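Local coordinates for protein beta-galactosidase/beta-glucuronidase (PDB 6MVF) that binds flavin mononucleotide and, as a family 2 glycoside hydrolase of a human gut bacterium, probably cleaves beta-glucuronides, at residues 389-394 / 425-430; 187-192 / 276-281. All coordinates share one frame; numbering follows the deposited sequence.

Contact 1 of 2, residues 389-394 / 425-430; sequences PSILFW and PTRLTT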
# COMPACT_ATOMS: atom_id res chain seq x y z
N PRO A 389 1.47 2.26 28.55
CA PRO A 389 0.62 1.52 29.50
C PRO A 389 1.06 0.08 29.71
O PRO A 389 0.73 -0.51 30.75
CB PRO A 389 -0.78 1.59 28.86
CG PRO A 389 -0.53 1.79 27.40
CD PRO A 389 0.74 2.61 27.31
N SER A 390 1.83 -0.49 28.78
CA SER A 390 2.23 -1.88 28.92
C SER A 390 3.24 -2.06 30.05
O SER A 390 3.34 -3.15 30.62
CB SER A 390 2.79 -2.42 27.59
OG SER A 390 4.04 -1.81 27.26
N ILE A 391 3.99 -1.02 30.38
CA ILE A 391 5.02 -1.15 31.41
C ILE A 391 4.35 -1.08 32.78
O ILE A 391 3.75 -0.07 33.14
CB ILE A 391 6.11 -0.07 31.27
CG1 ILE A 391 6.78 -0.20 29.90
CG2 ILE A 391 7.12 -0.17 32.42
CD1 ILE A 391 7.92 0.76 29.63
N LEU A 392 4.43 -2.18 33.54
CA LEU A 392 3.87 -2.22 34.88
C LEU A 392 4.92 -2.27 35.99
O LEU A 392 4.65 -1.80 37.10
CB LEU A 392 2.91 -3.41 35.03
CG LEU A 392 1.83 -3.62 33.96
CD1 LEU A 392 0.84 -4.64 34.47
CD2 LEU A 392 1.14 -2.32 33.58
N PHE A 393 6.11 -2.78 35.70
CA PHE A 393 7.16 -2.96 36.69
C PHE A 393 8.48 -2.41 36.19
O PHE A 393 8.88 -2.66 35.05
CB PHE A 393 7.29 -4.45 37.02
CG PHE A 393 5.98 -5.15 37.18
CD1 PHE A 393 5.37 -5.25 38.43
CD2 PHE A 393 5.36 -5.75 36.09
CE1 PHE A 393 4.15 -5.91 38.59
CE2 PHE A 393 4.15 -6.41 36.24
CZ PHE A 393 3.54 -6.49 37.50
N TRP A 394 9.15 -1.63 37.03
CA TRP A 394 10.53 -1.21 36.81
C TRP A 394 11.43 -2.14 37.60
O TRP A 394 11.25 -2.31 38.81
CB TRP A 394 10.77 0.24 37.25
CG TRP A 394 9.91 1.33 36.64
CD1 TRP A 394 9.07 2.19 37.31
CD2 TRP A 394 9.83 1.69 35.25
NE1 TRP A 394 8.48 3.06 36.43
CE2 TRP A 394 8.92 2.78 35.16
CE3 TRP A 394 10.44 1.21 34.08
CZ2 TRP A 394 8.59 3.40 33.92
CZ3 TRP A 394 10.11 1.82 32.85
CH2 TRP A 394 9.19 2.91 32.79
N PRO A 425 5.50 7.19 41.00
CA PRO A 425 4.83 6.40 42.04
C PRO A 425 3.71 5.51 41.52
O PRO A 425 3.17 4.70 42.29
CB PRO A 425 4.29 7.47 43.00
CG PRO A 425 4.18 8.72 42.16
CD PRO A 425 5.31 8.64 41.17
N THR A 426 3.36 5.62 40.24
CA THR A 426 2.27 4.84 39.67
C THR A 426 2.69 3.43 39.27
O THR A 426 1.86 2.69 38.74
CB THR A 426 1.68 5.55 38.43
OG1 THR A 426 2.52 5.29 37.29
CG2 THR A 426 1.57 7.05 38.62
N ARG A 427 3.94 3.04 39.46
CA ARG A 427 4.37 1.71 39.07
C ARG A 427 5.10 1.01 40.21
O ARG A 427 5.67 1.64 41.11
CB ARG A 427 5.25 1.75 37.81
CG ARG A 427 4.47 2.09 36.53
CD ARG A 427 5.39 2.12 35.32
NE ARG A 427 4.67 2.24 34.05
CZ ARG A 427 4.34 3.38 33.46
NH1 ARG A 427 4.65 4.54 34.03
NH2 ARG A 427 3.71 3.37 32.30
N LEU A 428 5.04 -0.32 40.16
CA LEU A 428 5.73 -1.18 41.12
C LEU A 428 7.20 -1.35 40.74
O LEU A 428 7.55 -1.41 39.56
CB LEU A 428 5.03 -2.53 41.16
CG LEU A 428 3.57 -2.43 41.57
CD1 LEU A 428 2.91 -3.78 41.46
CD2 LEU A 428 3.43 -1.86 42.99
N THR A 429 8.06 -1.44 41.75
CA THR A 429 9.45 -1.80 41.52
C THR A 429 9.65 -3.29 41.78
O THR A 429 8.93 -3.91 42.57
CB THR A 429 10.40 -0.97 42.41
OG1 THR A 429 10.07 -1.15 43.79
CG2 THR A 429 10.27 0.50 42.07
N THR A 430 10.61 -3.88 41.06
CA THR A 430 10.90 -5.30 41.14
C THR A 430 12.41 -5.47 41.10
O THR A 430 13.16 -4.51 40.89
CB THR A 430 10.23 -6.11 39.99
OG1 THR A 430 10.33 -7.52 40.25
CG2 THR A 430 10.90 -5.82 38.63
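Arg-427 reaches across to the chain at Ile-391, where its NE gives a nearly straight hydrogen bond of 2.6 Å to Ile-391 O. The carbonyl oxygen lies in the guanidinium plane, yet from the oxygen's side the donor stands 48° out of the carbonyl plane. The arm is fully extended from CG to NE (chi2 180°), and on the way its CB and CG pass Leu-392 O and its CD crosses the indole of Trp-394 at a slant; CD comes within 3.4 Å of Trp-394 NE1, with ring and guanidinium planes 53° apart. CG2 of Ile-391, anti to its backbone N, covers one face of that indole near the rim, a branched chain filling the angle between arginine and tryptophan. Further along, Trp-394 N donates a hydrogen bond to Leu-428 O (3.0 Å) and Thr-430 N one to Trp-394 O (2.8 Å), while the bond from Leu-428 N to Leu-392 O is weak. These are neighbouring parallel strands of the TIM barrel, joined by helix 407-423 in a beta-alpha-beta crossover. Phe-393 and Leu-428 point the same way on one face of the sheet, CE1 of the ring 3.8 Å from Leu-428 CD1; Trp-394 and Thr-429 occupy the other, and Trp-394 packs on helix 368-385. In the second shell, Asp-424 OD2 forms a salt bridge with Arg-427 NH1 and accepts a hydrogen bond from Trp-394 NE1, so one carboxylate positions both large side chains. Tyr-386, which lines the flavin pocket, also holds Arg-427 through its carbonyl and a cation-pi contact. Shortening this arginine to an alanine would probably leave Ile-391 O without this donor and Asp-424 without its cationic mate, and open a gap beside the indole.

Contact 2 of 2, residues 187-192 / 276-281; sequences PKPTAD and VRSYTV
Apolar packing centres on Val-276, whose two methyls meet the two prolines of 187-189. CG1, anti to the backbone N (chi1 -166°), approaches Pro-189 at 3.7 Å from its N and 3.8 Å from its CD, so the methyl sits at the start of the pyrrolidine ring. CG2 turns to the other proline and comes to 4.2 Å from Pro-187 CB. The valine and the Pro-189 ring lie alongside one another, pointing opposite ways, and farther along the ring Pro-189 CG rests 3.8 Å from Ser-278 OG. Proline suits both places: its ring gives a compact, rigid apolar surface and its nitrogen has no hydrogen that would need an acceptor here. The beta-branched valine offers a methyl to each ring, and also packs on Ala-195 and Phe-197 of strand 195-204.

In fold terms, the end of strand 183-189, in the family 2 immunoglobulin-like beta-sandwich region, is laid against the linker that runs from strand 265-274 into strand 279-282 at the TIM-barrel domain.

No direct hydrogen bond crosses between the segments; the polar link is a water. It lies 2.8 Å from Pro-187 O, to which it probably donates, and accepts from Arg-277 N at 3.1 Å. The side chain of Arg-277 turns to the barrel and Pro-389, while CE1 of Tyr-279 lies over one guanidinium face near its rim, 3.9 Å above the plane.

Within 187-192, Thr-190 OG1 donates to Asp-192 OD1 at 2.6 Å, meeting the carboxylate from above its plane. Gly-194 N bonds to both oxygens.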
# COMPACT_ATOMS: atom_id res chain seq x y z
N PRO A 187 -2.81 8.22 33.40
CA PRO A 187 -4.24 7.89 33.32
C PRO A 187 -4.69 7.05 34.50
O PRO A 187 -4.01 6.10 34.90
CB PRO A 187 -4.35 7.09 32.01
CG PRO A 187 -2.97 7.23 31.32
CD PRO A 187 -2.02 7.44 32.43
N LYS A 188 -5.85 7.38 35.06
CA LYS A 188 -6.39 6.56 36.15
C LYS A 188 -7.90 6.37 36.00
O LYS A 188 -8.63 7.33 35.70
CB LYS A 188 -6.10 7.14 37.54
CG LYS A 188 -4.63 7.12 37.93
CD LYS A 188 -4.40 7.82 39.25
CE LYS A 188 -2.92 7.82 39.65
NZ LYS A 188 -2.45 6.48 40.07
N PRO A 189 -8.38 5.15 36.22
CA PRO A 189 -9.84 4.92 36.21
C PRO A 189 -10.50 5.61 37.39
O PRO A 189 -9.90 5.82 38.44
CB PRO A 189 -9.96 3.40 36.31
CG PRO A 189 -8.68 2.97 36.99
CD PRO A 189 -7.62 3.91 36.47
N THR A 190 -11.75 5.99 37.20
CA THR A 190 -12.54 6.66 38.22
C THR A 190 -13.71 5.77 38.60
O THR A 190 -14.16 4.93 37.82
CB THR A 190 -13.05 8.02 37.72
OG1 THR A 190 -14.09 7.81 36.74
CG2 THR A 190 -11.91 8.83 37.08
N ALA A 191 -14.21 5.97 39.82
CA ALA A 191 -15.31 5.13 40.29
C ALA A 191 -16.50 5.17 39.33
O ALA A 191 -17.09 4.13 39.04
CB ALA A 191 -15.73 5.55 41.70
N ASP A 192 -16.85 6.36 38.81
CA ASP A 192 -18.05 6.47 37.98
C ASP A 192 -17.91 5.84 36.58
O ASP A 192 -18.86 5.92 35.81
CB ASP A 192 -18.49 7.94 37.84
CG ASP A 192 -17.46 8.82 37.10
OD1 ASP A 192 -16.58 8.30 36.37
OD2 ASP A 192 -17.56 10.07 37.26
N VAL A 276 -5.54 3.11 30.07
CA VAL A 276 -6.14 3.26 31.40
C VAL A 276 -6.18 1.89 32.06
O VAL A 276 -6.93 1.00 31.63
CB VAL A 276 -7.54 3.88 31.30
CG1 VAL A 276 -8.00 4.35 32.67
CG2 VAL A 276 -7.57 5.01 30.27
N ARG A 277 -5.40 1.70 33.12
CA ARG A 277 -5.49 0.47 33.89
C ARG A 277 -4.99 0.74 35.30
O ARG A 277 -4.15 1.61 35.51
CB ARG A 277 -4.67 -0.69 33.29
CG ARG A 277 -3.18 -0.62 33.50
CD ARG A 277 -2.55 0.29 32.49
NE ARG A 277 -1.12 0.46 32.68
CZ ARG A 277 -0.59 1.27 33.59
NH1 ARG A 277 -1.40 1.95 34.40
NH2 ARG A 277 0.74 1.39 33.70
N SER A 278 -5.53 -0.01 36.24
CA SER A 278 -4.98 -0.13 37.58
C SER A 278 -4.65 -1.60 37.81
O SER A 278 -5.15 -2.48 37.10
CB SER A 278 -5.94 0.39 38.65
OG SER A 278 -7.22 -0.23 38.53
N TYR A 279 -3.80 -1.86 38.80
CA TYR A 279 -3.32 -3.22 39.01
C TYR A 279 -2.73 -3.34 40.41
O TYR A 279 -2.25 -2.36 40.99
CB TYR A 279 -2.30 -3.64 37.94
CG TYR A 279 -1.04 -2.79 37.86
CD1 TYR A 279 -1.02 -1.62 37.10
CD2 TYR A 279 0.12 -3.16 38.51
CE1 TYR A 279 0.13 -0.84 37.02
CE2 TYR A 279 1.28 -2.38 38.43
CZ TYR A 279 1.27 -1.22 37.68
OH TYR A 279 2.40 -0.43 37.57
N THR A 280 -2.77 -4.56 40.94
CA THR A 280 -2.29 -4.84 42.28
C THR A 280 -1.54 -6.16 42.24
O THR A 280 -1.84 -7.04 41.43
CB THR A 280 -3.45 -4.90 43.28
OG1 THR A 280 -4.49 -5.74 42.77
CG2 THR A 280 -4.04 -3.51 43.51
N VAL A 281 -0.53 -6.27 43.10
CA VAL A 281 0.10 -7.55 43.42
C VAL A 281 0.05 -7.73 44.93
O VAL A 281 0.49 -6.85 45.67
CB VAL A 281 1.56 -7.63 42.93
CG1 VAL A 281 2.11 -9.01 43.24
CG2 VAL A 281 1.67 -7.33 41.44
O HOH W 1 -3.23 3.93 33.33

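In the fold
Contact 2 comes first along the chain and contact 1 follows, their centres about 13 Å apart, and the segment 276-281 joins them. While Val-276 faces the prolines, its successors reach the barrel strand: Arg-277 NE lies 2.8 Å from Pro-389 O, a hydrogen bond, and Tyr-279 OH 2.7 Å from Leu-392 O, a weak one. The tyrosine hydroxyl also packs 3.3 Å from Arg-427 CA. The sandwich region is thus tied to the N-terminal ends of two barrel strands. Contact 1 lies closer to the flavin: the side chain of Arg-427 is about 8 Å from the bound flavin mononucleotide, against about 11 Å for that of Pro-187.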